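Local coordinates for protein type II restriction enzyme MUNI (PDB 1D02) that recognises the double-stranded DNA sequence 5'-CAATTG-3' as a homodimer and cleaves it after the first C, leaving 5'-phosphates, at residues D[156-161]-D[179-184]; D[98-103]-D[150-155]. The protein carries 1 engineered substitution. One frame throughout, in Å; residues are numbered along the deposited sequence.

Contact 1: D[156-161]-D[179-184]; sequences ITRDPK and MWRPNE. With nucleotides of chain B.
The side chains of Thr157 and Arg181 pass alongside one another, running opposite ways; the straight stem of Arg181 brings its guanidinium to the backbone oxygen of Thr157. Arg181 NE donates to Thr157 O at 2.7 Å from above the carbonyl plane, 39° out of it; Arg181 NH2 adds a weak bond to the same Thr157 O at 3.1 Å. One carbonyl oxygen thus takes two N-H groups, while CB of Met179 lies over one face of the guanidinium, offset toward its rim. The Thr157 side chain lies against the stem of Arg181, OG1 and CB nearest CG. With chi1 at 62° its OG1 sits between the backbone N and the carbonyl carbon, 3.4 Å from Pro182 CD, and bonds to Gly154 O; its methyl CG2 meets Met179 SD at 4.0 Å. This packing lies within the beta-alpha-beta unit of strand 148-153, helix 160-170 and strand 177-180: the turn entering the helix rests on the chain leaving the last strand. Farther along that turn, Asp159 N-caps the helix, its OD1 accepting from Lys161 N at 2.8 Å, and Lys161 NZ reaches OP2 of DC2 of chain B at 2.6 Å. Arg158 CG touches Arg181 CD at 3.8 Å where the two side chains run obliquely over one another. Their guanidinium planes stand 88° apart and their charged ends do not touch; that of Arg158 turns instead to Glu107, in a salt bridge, and to Glu65 O of the second subunit.

Contact 2: D[98-103]-D[150-155]; sequences EIKRQD and VVFEGD. With nucleotides of chain A.
Two neighbouring parallel strands of the central sheet, 93-101 and 148-153, meet here, and the first carries the Glu-X-Lys sequence (Glu98, Ile99, Lys100) of the PD-(D/E)XK nucleases. Strand 98-101 bonds to strand 150-153 in parallel fashion: Val151 N donates to Glu98 O at 2.9 Å, Lys100 N to Val151 O at 2.8 Å, and Glu153 N to Lys100 O and Gln102 N to Glu153 O continue the pattern. On one face, Arg101 and Glu153 lie side by side and point the same way, joined by a salt bridge from Arg101 NE to Glu153 OE1 at 3.3 Å, with guanidinium and carboxylate planes 72° apart. Ile99 CG2 backs the pair, 3.7 Å from Glu153 CD and over one face of the guanidinium. Arg101 NH1 holds OP2 of DA5 of chain A at 2.8 Å, near the guanidinium plane, so the arginine is shared between Glu153 and the DNA. The other face carries Lys100, whose CB packs on Phe152 CD2 at 3.7 Å. Its chain bends at chi2 (-67°), which sets CD, and again at chi4, which sets NZ; the amine lies away from the partner strand and donates from NZ to OP2 of DA4 of chain A at 3.1 Å. Beyond the strands, Asp103 N makes a nearly straight bond (172°) to OP2 of DT6 of chain A at 2.8 Å. One water donates to Asp103 OD1 and accepts from Asp155 N, and so bridges the two segments past the last backbone bond between them. Three consecutive phosphates gripped by the end of one strand and the loop after it, with DA4 probably bearing the scissile one, fit the DNA-cleaving centre of the PD-(D/E)XK fold.

Following the chain, contact 2 comes first: strand 93-101 ends within 98-103, and a long excursion that includes helix 128-138 returns as strand 148-153, closing a loop of 46 residues. The chain then runs straight on from 150-155 into 156-161, where contact 1 opens; it passes through helix 160-170 and closes 17 residues later at 179-184. The contacts therefore stand in series, neither nested nor crossed, with centres about 8 Å apart. They touch where Trp180 N probably bonds to Phe152 O and Ile156 N to Gln102 O. Together they tie three neighbouring parallel strands and one connecting helix.

Contact 1: D[156-161]-D[179-184]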
loop_
_atom_site.group_PDB
_atom_site.type_symbol
_atom_site.label_atom_id
_atom_site.label_comp_id
_atom_site.label_asym_id
_atom_site.label_seq_id
_atom_site.Cartn_x
_atom_site.Cartn_y
_atom_site.Cartn_z
ATOM N N ILE D 156 9.081 15.653 1.790
ATOM C CA ILE D 156 9.050 14.491 0.900
ATOM C C ILE D 156 8.686 14.926 -0.516
ATOM O O ILE D 156 9.165 14.343 -1.493
ATOM C CB ILE D 156 8.030 13.415 1.400
ATOM C CG1 ILE D 156 8.039 12.189 0.481
ATOM C CG2 ILE D 156 6.628 14.015 1.494
ATOM C CD1 ILE D 156 7.147 11.016 1.010
ATOM N N THR D 157 7.891 15.987 -0.636
ATOM C CA THR D 157 7.444 16.451 -1.955
ATOM C C THR D 157 8.537 17.034 -2.827
ATOM O O THR D 157 8.311 17.295 -4.008
ATOM C CB THR D 157 6.349 17.526 -1.848
ATOM O OG1 THR D 157 6.875 18.662 -1.159
ATOM C CG2 THR D 157 5.147 17.000 -1.088
ATOM N N ARG D 158 9.721 17.250 -2.255
ATOM C CA ARG D 158 10.824 17.802 -3.044
ATOM C C ARG D 158 12.050 16.893 -2.990
ATOM O O ARG D 158 13.111 17.239 -3.484
ATOM C CB ARG D 158 11.182 19.201 -2.514
ATOM C CG ARG D 158 10.039 20.241 -2.685
ATOM C CD ARG D 158 10.486 21.671 -2.342
ATOM N NE ARG D 158 11.568 22.112 -3.216
ATOM C CZ ARG D 158 12.841 22.209 -2.834
ATOM N NH1 ARG D 158 13.192 21.907 -1.583
ATOM N NH2 ARG D 158 13.773 22.584 -3.712
ATOM N N ASP D 159 11.893 15.727 -2.384
ATOM C CA ASP D 159 12.992 14.757 -2.243
ATOM C C ASP D 159 13.121 14.053 -3.603
ATOM O O ASP D 159 12.166 13.472 -4.101
ATOM C CB ASP D 159 12.596 13.784 -1.126
ATOM C CG ASP D 159 13.591 12.651 -0.923
ATOM O OD1 ASP D 159 13.966 11.996 -1.924
ATOM O OD2 ASP D 159 13.968 12.416 0.259
ATOM N N PRO D 160 14.311 14.099 -4.219
ATOM C CA PRO D 160 14.554 13.487 -5.524
ATOM C C PRO D 160 14.282 11.995 -5.658
ATOM O O PRO D 160 13.876 11.519 -6.728
ATOM C CB PRO D 160 16.010 13.867 -5.804
ATOM C CG PRO D 160 16.599 13.861 -4.465
ATOM C CD PRO D 160 15.566 14.613 -3.646
ATOM N N LYS D 161 14.496 11.250 -4.576
ATOM C CA LYS D 161 14.230 9.816 -4.614
ATOM C C LYS D 161 12.729 9.544 -4.375
ATOM O O LYS D 161 12.093 8.787 -5.124
ATOM C CB LYS D 161 15.079 9.096 -3.557
ATOM C CG LYS D 161 14.784 7.610 -3.474
ATOM C CD LYS D 161 15.401 6.962 -2.219
ATOM C CE LYS D 161 16.906 7.028 -2.259
ATOM N NZ LYS D 161 17.479 6.091 -1.252
ATOM N N MET D 179 1.464 16.424 -5.218
ATOM C CA MET D 179 2.558 16.850 -4.337
ATOM C C MET D 179 2.321 18.323 -4.011
ATOM O O MET D 179 2.546 19.182 -4.868
ATOM C CB MET D 179 3.909 16.722 -5.062
ATOM C CG MET D 179 4.242 15.326 -5.516
ATOM S SD MET D 179 4.869 14.367 -4.141
ATOM C CE MET D 179 5.224 12.802 -4.924
ATOM N N TRP D 180 1.866 18.619 -2.792
ATOM C CA TRP D 180 1.602 20.003 -2.411
ATOM C C TRP D 180 2.865 20.462 -1.691
ATOM O O TRP D 180 3.054 20.193 -0.508
ATOM C CB TRP D 180 0.376 20.080 -1.497
ATOM C CG TRP D 180 -0.199 21.480 -1.385
ATOM C CD1 TRP D 180 0.076 22.551 -2.196
ATOM C CD2 TRP D 180 -1.128 21.949 -0.400
ATOM N NE1 TRP D 180 -0.624 23.659 -1.770
ATOM C CE2 TRP D 180 -1.367 23.317 -0.668
ATOM C CE3 TRP D 180 -1.779 21.346 0.683
ATOM C CZ2 TRP D 180 -2.222 24.090 0.108
ATOM C CZ3 TRP D 180 -2.645 22.124 1.465
ATOM C CH2 TRP D 180 -2.856 23.478 1.172
ATOM N N ARG D 181 3.713 21.172 -2.434
ATOM C CA ARG D 181 5.008 21.598 -1.918
ATOM C C ARG D 181 4.998 22.750 -0.931
ATOM O O ARG D 181 4.063 23.552 -0.903
ATOM C CB ARG D 181 5.944 21.885 -3.107
ATOM C CG ARG D 181 6.139 20.622 -3.981
ATOM C CD ARG D 181 7.163 20.713 -5.137
ATOM N NE ARG D 181 7.411 19.338 -5.590
ATOM C CZ ARG D 181 6.786 18.732 -6.598
ATOM N NH1 ARG D 181 5.876 19.377 -7.329
ATOM N NH2 ARG D 181 7.001 17.446 -6.817
ATOM N N PRO D 182 6.039 22.843 -0.098
ATOM C CA PRO D 182 6.167 23.904 0.904
ATOM C C PRO D 182 6.076 25.238 0.148
ATOM O O PRO D 182 6.604 25.383 -0.961
ATOM C CB PRO D 182 7.583 23.680 1.448
ATOM C CG PRO D 182 7.742 22.199 1.373
ATOM C CD PRO D 182 7.160 21.880 -0.002
ATOM N N ASN D 183 5.368 26.193 0.708
ATOM C CA ASN D 183 5.253 27.495 0.048
ATOM C C ASN D 183 4.277 27.545 -1.110
ATOM O O ASN D 183 4.012 28.630 -1.616
ATOM C CB ASN D 183 6.597 28.022 -0.480
ATOM C CG ASN D 183 7.711 27.934 0.553
ATOM O OD1 ASN D 183 7.521 28.259 1.727
ATOM N ND2 ASN D 183 8.895 27.506 0.110
ATOM N N GLU D 184 3.750 26.407 -1.551
ATOM C CA GLU D 184 2.803 26.436 -2.657
ATOM C C GLU D 184 1.464 26.884 -2.100
ATOM O O GLU D 184 1.108 26.538 -0.986
ATOM C CB GLU D 184 2.689 25.065 -3.295
ATOM C CG GLU D 184 1.883 25.082 -4.576
ATOM C CD GLU D 184 2.410 26.106 -5.571
ATOM O OE1 GLU D 184 3.530 25.908 -6.086
ATOM O OE2 GLU D 184 1.709 27.115 -5.828
ATOM P P DC B 2 17.965 2.285 -2.365
ATOM O OP1 DC B 2 17.717 1.436 -3.553
ATOM O OP2 DC B 2 17.645 3.734 -2.417
ATOM O "O5'" DC B 2 17.185 1.634 -1.157
ATOM C "C5'" DC B 2 17.498 0.308 -0.804
ATOM C "C4'" DC B 2 16.739 -0.091 0.427
ATOM O "O4'" DC B 2 17.376 0.510 1.576
ATOM C "C3'" DC B 2 15.254 0.293 0.490
ATOM O "O3'" DC B 2 14.546 -0.947 0.537
ATOM C "C2'" DC B 2 15.150 1.143 1.758
ATOM C "C1'" DC B 2 16.394 0.743 2.549
ATOM N N1 DC B 2 16.956 1.715 3.494
ATOM C C2 DC B 2 17.199 1.296 4.805
ATOM O O2 DC B 2 16.932 0.113 5.110
ATOM N N3 DC B 2 17.721 2.171 5.696
ATOM C C4 DC B 2 18.026 3.410 5.301
ATOM N N4 DC B 2 18.563 4.237 6.189
ATOM C C5 DC B 2 17.800 3.856 3.963
ATOM C C6 DC B 2 17.261 2.987 3.105
#

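Contact 2: D[98-103]-D[150-155]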
loop_
_atom_site.group_PDB
_atom_site.type_symbol
_atom_site.label_atom_id
_atom_site.label_comp_id
_atom_site.label_asym_id
_atom_site.label_seq_id
_atom_site.Cartn_x
_atom_site.Cartn_y
_atom_site.Cartn_z
ATOM N N GLU D 98 -6.525 11.088 1.107
ATOM C CA GLU D 98 -5.569 10.893 2.190
ATOM C C GLU D 98 -4.573 12.040 2.128
ATOM O O GLU D 98 -4.409 12.687 1.089
ATOM C CB GLU D 98 -4.805 9.568 2.039
ATOM C CG GLU D 98 -5.642 8.301 2.142
ATOM C CD GLU D 98 -6.500 8.231 3.405
ATOM O OE1 GLU D 98 -6.153 8.873 4.432
ATOM O OE2 GLU D 98 -7.541 7.531 3.379
ATOM N N ILE D 99 -3.888 12.276 3.243
ATOM C CA ILE D 99 -2.894 13.329 3.318
ATOM C C ILE D 99 -1.688 12.671 3.976
ATOM O O ILE D 99 -1.780 12.206 5.121
ATOM C CB ILE D 99 -3.387 14.510 4.187
ATOM C CG1 ILE D 99 -4.603 15.190 3.510
ATOM C CG2 ILE D 99 -2.262 15.529 4.363
ATOM C CD1 ILE D 99 -5.157 16.348 4.285
ATOM N N LYS D 100 -0.569 12.625 3.263
ATOM C CA LYS D 100 0.631 12.000 3.806
ATOM C C LYS D 100 1.714 13.056 3.941
ATOM O O LYS D 100 2.218 13.567 2.947
ATOM C CB LYS D 100 1.074 10.854 2.882
ATOM C CG LYS D 100 0.209 9.600 3.056
ATOM C CD LYS D 100 0.444 9.001 4.453
ATOM C CE LYS D 100 -0.661 8.043 4.902
ATOM N NZ LYS D 100 -1.949 8.749 5.149
ATOM N N ARG D 101 2.039 13.419 5.178
ATOM C CA ARG D 101 3.067 14.438 5.429
ATOM C C ARG D 101 4.321 13.709 5.845
ATOM O O ARG D 101 4.255 12.795 6.666
ATOM C CB ARG D 101 2.647 15.359 6.584
ATOM C CG ARG D 101 1.226 15.884 6.464
ATOM C CD ARG D 101 0.825 16.818 7.625
ATOM N NE ARG D 101 -0.616 17.124 7.609
ATOM C CZ ARG D 101 -1.570 16.295 8.046
ATOM N NH1 ARG D 101 -1.247 15.106 8.549
ATOM N NH2 ARG D 101 -2.854 16.644 7.965
ATOM N N GLN D 102 5.462 14.099 5.295
ATOM C CA GLN D 102 6.712 13.414 5.679
ATOM C C GLN D 102 7.930 14.247 5.335
ATOM O O GLN D 102 7.898 15.067 4.400
ATOM C CB GLN D 102 6.802 12.061 4.958
ATOM C CG GLN D 102 7.896 11.099 5.475
ATOM C CD GLN D 102 7.644 9.671 4.997
ATOM O OE1 GLN D 102 8.460 9.065 4.262
ATOM N NE2 GLN D 102 6.505 9.129 5.395
ATOM N N ASP D 103 8.995 14.057 6.111
ATOM C CA ASP D 103 10.241 14.765 5.851
ATOM C C ASP D 103 10.899 14.212 4.593
ATOM O O ASP D 103 10.362 13.307 3.946
ATOM C CB ASP D 103 11.189 14.647 7.051
ATOM C CG ASP D 103 10.681 15.405 8.269
ATOM O OD1 ASP D 103 9.984 16.429 8.087
ATOM O OD2 ASP D 103 10.984 14.980 9.408
ATOM N N VAL D 150 -4.405 10.888 -3.094
ATOM C CA VAL D 150 -3.457 11.024 -1.992
ATOM C C VAL D 150 -2.689 12.336 -2.193
ATOM O O VAL D 150 -2.089 12.563 -3.244
ATOM C CB VAL D 150 -2.452 9.839 -1.949
ATOM C CG1 VAL D 150 -1.427 10.066 -0.845
ATOM C CG2 VAL D 150 -3.193 8.493 -1.697
ATOM N N VAL D 151 -2.777 13.216 -1.200
ATOM C CA VAL D 151 -2.050 14.485 -1.246
ATOM C C VAL D 151 -0.848 14.380 -0.313
ATOM O O VAL D 151 -1.011 14.097 0.889
ATOM C CB VAL D 151 -2.946 15.653 -0.805
ATOM C CG1 VAL D 151 -2.134 16.950 -0.781
ATOM C CG2 VAL D 151 -4.140 15.777 -1.780
ATOM N N PHE D 152 0.349 14.563 -0.869
ATOM C CA PHE D 152 1.591 14.507 -0.089
ATOM C C PHE D 152 1.969 15.935 0.286
ATOM O O PHE D 152 1.717 16.871 -0.484
ATOM C CB PHE D 152 2.725 13.868 -0.898
ATOM C CG PHE D 152 2.508 12.403 -1.214
ATOM C CD1 PHE D 152 1.944 12.010 -2.431
ATOM C CD2 PHE D 152 2.853 11.425 -0.295
ATOM C CE1 PHE D 152 1.722 10.656 -2.730
ATOM C CE2 PHE D 152 2.637 10.065 -0.577
ATOM C CZ PHE D 152 2.070 9.676 -1.796
ATOM N N GLU D 153 2.589 16.083 1.454
ATOM C CA GLU D 153 2.981 17.394 1.990
ATOM C C GLU D 153 4.299 17.205 2.720
ATOM O O GLU D 153 4.631 16.084 3.101
ATOM C CB GLU D 153 1.947 17.885 3.013
ATOM C CG GLU D 153 0.566 18.191 2.422
ATOM C CD GLU D 153 -0.480 18.620 3.466
ATOM O OE1 GLU D 153 -0.181 18.666 4.677
ATOM O OE2 GLU D 153 -1.634 18.892 3.054
ATOM N N GLY D 154 5.026 18.301 2.937
ATOM C CA GLY D 154 6.299 18.208 3.649
ATOM C C GLY D 154 7.489 18.104 2.709
ATOM O O GLY D 154 7.346 18.114 1.480
ATOM N N ASP D 155 8.685 17.987 3.274
ATOM C CA ASP D 155 9.870 17.899 2.421
ATOM C C ASP D 155 9.881 16.677 1.491
ATOM O O ASP D 155 10.599 16.663 0.483
ATOM C CB ASP D 155 11.132 17.955 3.298
ATOM C CG ASP D 155 11.411 19.354 3.805
ATOM O OD1 ASP D 155 12.145 19.508 4.800
ATOM O OD2 ASP D 155 10.904 20.309 3.195
ATOM P P DT A 6 7.921 12.516 9.629
ATOM O OP1 DT A 6 7.075 13.702 9.905
ATOM O OP2 DT A 6 8.733 12.454 8.388
ATOM O "O5'" DT A 6 8.883 12.273 10.864
ATOM C "C5'" DT A 6 8.398 12.529 12.164
ATOM C "C4'" DT A 6 8.773 11.403 13.091
ATOM O "O4'" DT A 6 8.042 10.203 12.741
ATOM C "C3'" DT A 6 10.248 11.023 13.014
ATOM O "O3'" DT A 6 10.967 11.697 14.033
ATOM C "C2'" DT A 6 10.255 9.517 13.253
ATOM C "C1'" DT A 6 8.814 9.048 13.076
ATOM N N1 DT A 6 8.734 8.127 11.937
ATOM C C2 DT A 6 8.625 6.768 12.158
ATOM O O2 DT A 6 8.560 6.284 13.276
ATOM N N3 DT A 6 8.591 6.000 11.022
ATOM C C4 DT A 6 8.651 6.450 9.715
ATOM O O4 DT A 6 8.624 5.642 8.782
ATOM C C5 DT A 6 8.750 7.890 9.565
ATOM C C7 DT A 6 8.817 8.473 8.196
ATOM C C6 DT A 6 8.782 8.642 10.666
ATOM P P DA A 5 1.671 13.565 10.716
ATOM O OP1 DA A 5 1.981 14.667 11.655
ATOM O OP2 DA A 5 1.139 13.870 9.380
ATOM O "O5'" DA A 5 2.932 12.610 10.448
ATOM C "C5'" DA A 5 4.061 12.636 11.279
ATOM C "C4'" DA A 5 4.995 11.491 10.954
ATOM O "O4'" DA A 5 4.369 10.231 11.275
ATOM C "C3'" DA A 5 5.578 11.336 9.540
ATOM O "O3'" DA A 5 6.997 11.211 9.648
ATOM C "C2'" DA A 5 5.080 9.959 9.105
ATOM C "C1'" DA A 5 4.968 9.261 10.453
ATOM N N9 DA A 5 4.156 8.048 10.519
ATOM C C8 DA A 5 3.026 7.742 9.799
ATOM N N7 DA A 5 2.520 6.572 10.087
ATOM C C5 DA A 5 3.368 6.064 11.053
ATOM C C6 DA A 5 3.376 4.839 11.767
ATOM N N6 DA A 5 2.462 3.876 11.605
ATOM N N1 DA A 5 4.374 4.636 12.657
ATOM C C2 DA A 5 5.291 5.598 12.809
ATOM N N3 DA A 5 5.387 6.783 12.200
ATOM C C4 DA A 5 4.383 6.958 11.330
ATOM P P DA A 4 -3.053 9.314 8.741
ATOM O OP1 DA A 4 -3.367 10.509 7.920
ATOM O OP2 DA A 4 -2.446 8.115 8.105
ATOM O "O5'" DA A 4 -2.092 9.790 9.918
ATOM C "C5'" DA A 4 -2.473 10.846 10.788
ATOM C "C4'" DA A 4 -1.298 11.247 11.652
ATOM O "O4'" DA A 4 -0.968 10.195 12.586
ATOM C "C3'" DA A 4 -0.015 11.544 10.889
ATOM O "O3'" DA A 4 0.636 12.643 11.535
ATOM C "C2'" DA A 4 0.776 10.244 11.003
ATOM C "C1'" DA A 4 0.357 9.717 12.370
ATOM N N9 DA A 4 0.311 8.258 12.522
ATOM C C8 DA A 4 -0.396 7.356 11.762
ATOM N N7 DA A 4 -0.341 6.126 12.214
ATOM C C5 DA A 4 0.475 6.215 13.333
ATOM C C6 DA A 4 0.882 5.258 14.286
ATOM N N6 DA A 4 0.513 3.977 14.253
ATOM N N1 DA A 4 1.676 5.678 15.299
ATOM C C2 DA A 4 2.032 6.968 15.339
ATOM N N3 DA A 4 1.711 7.960 14.510
ATOM C C4 DA A 4 0.912 7.514 13.519
HETATM O O HOH W 1 8.837 18.149 6.099
#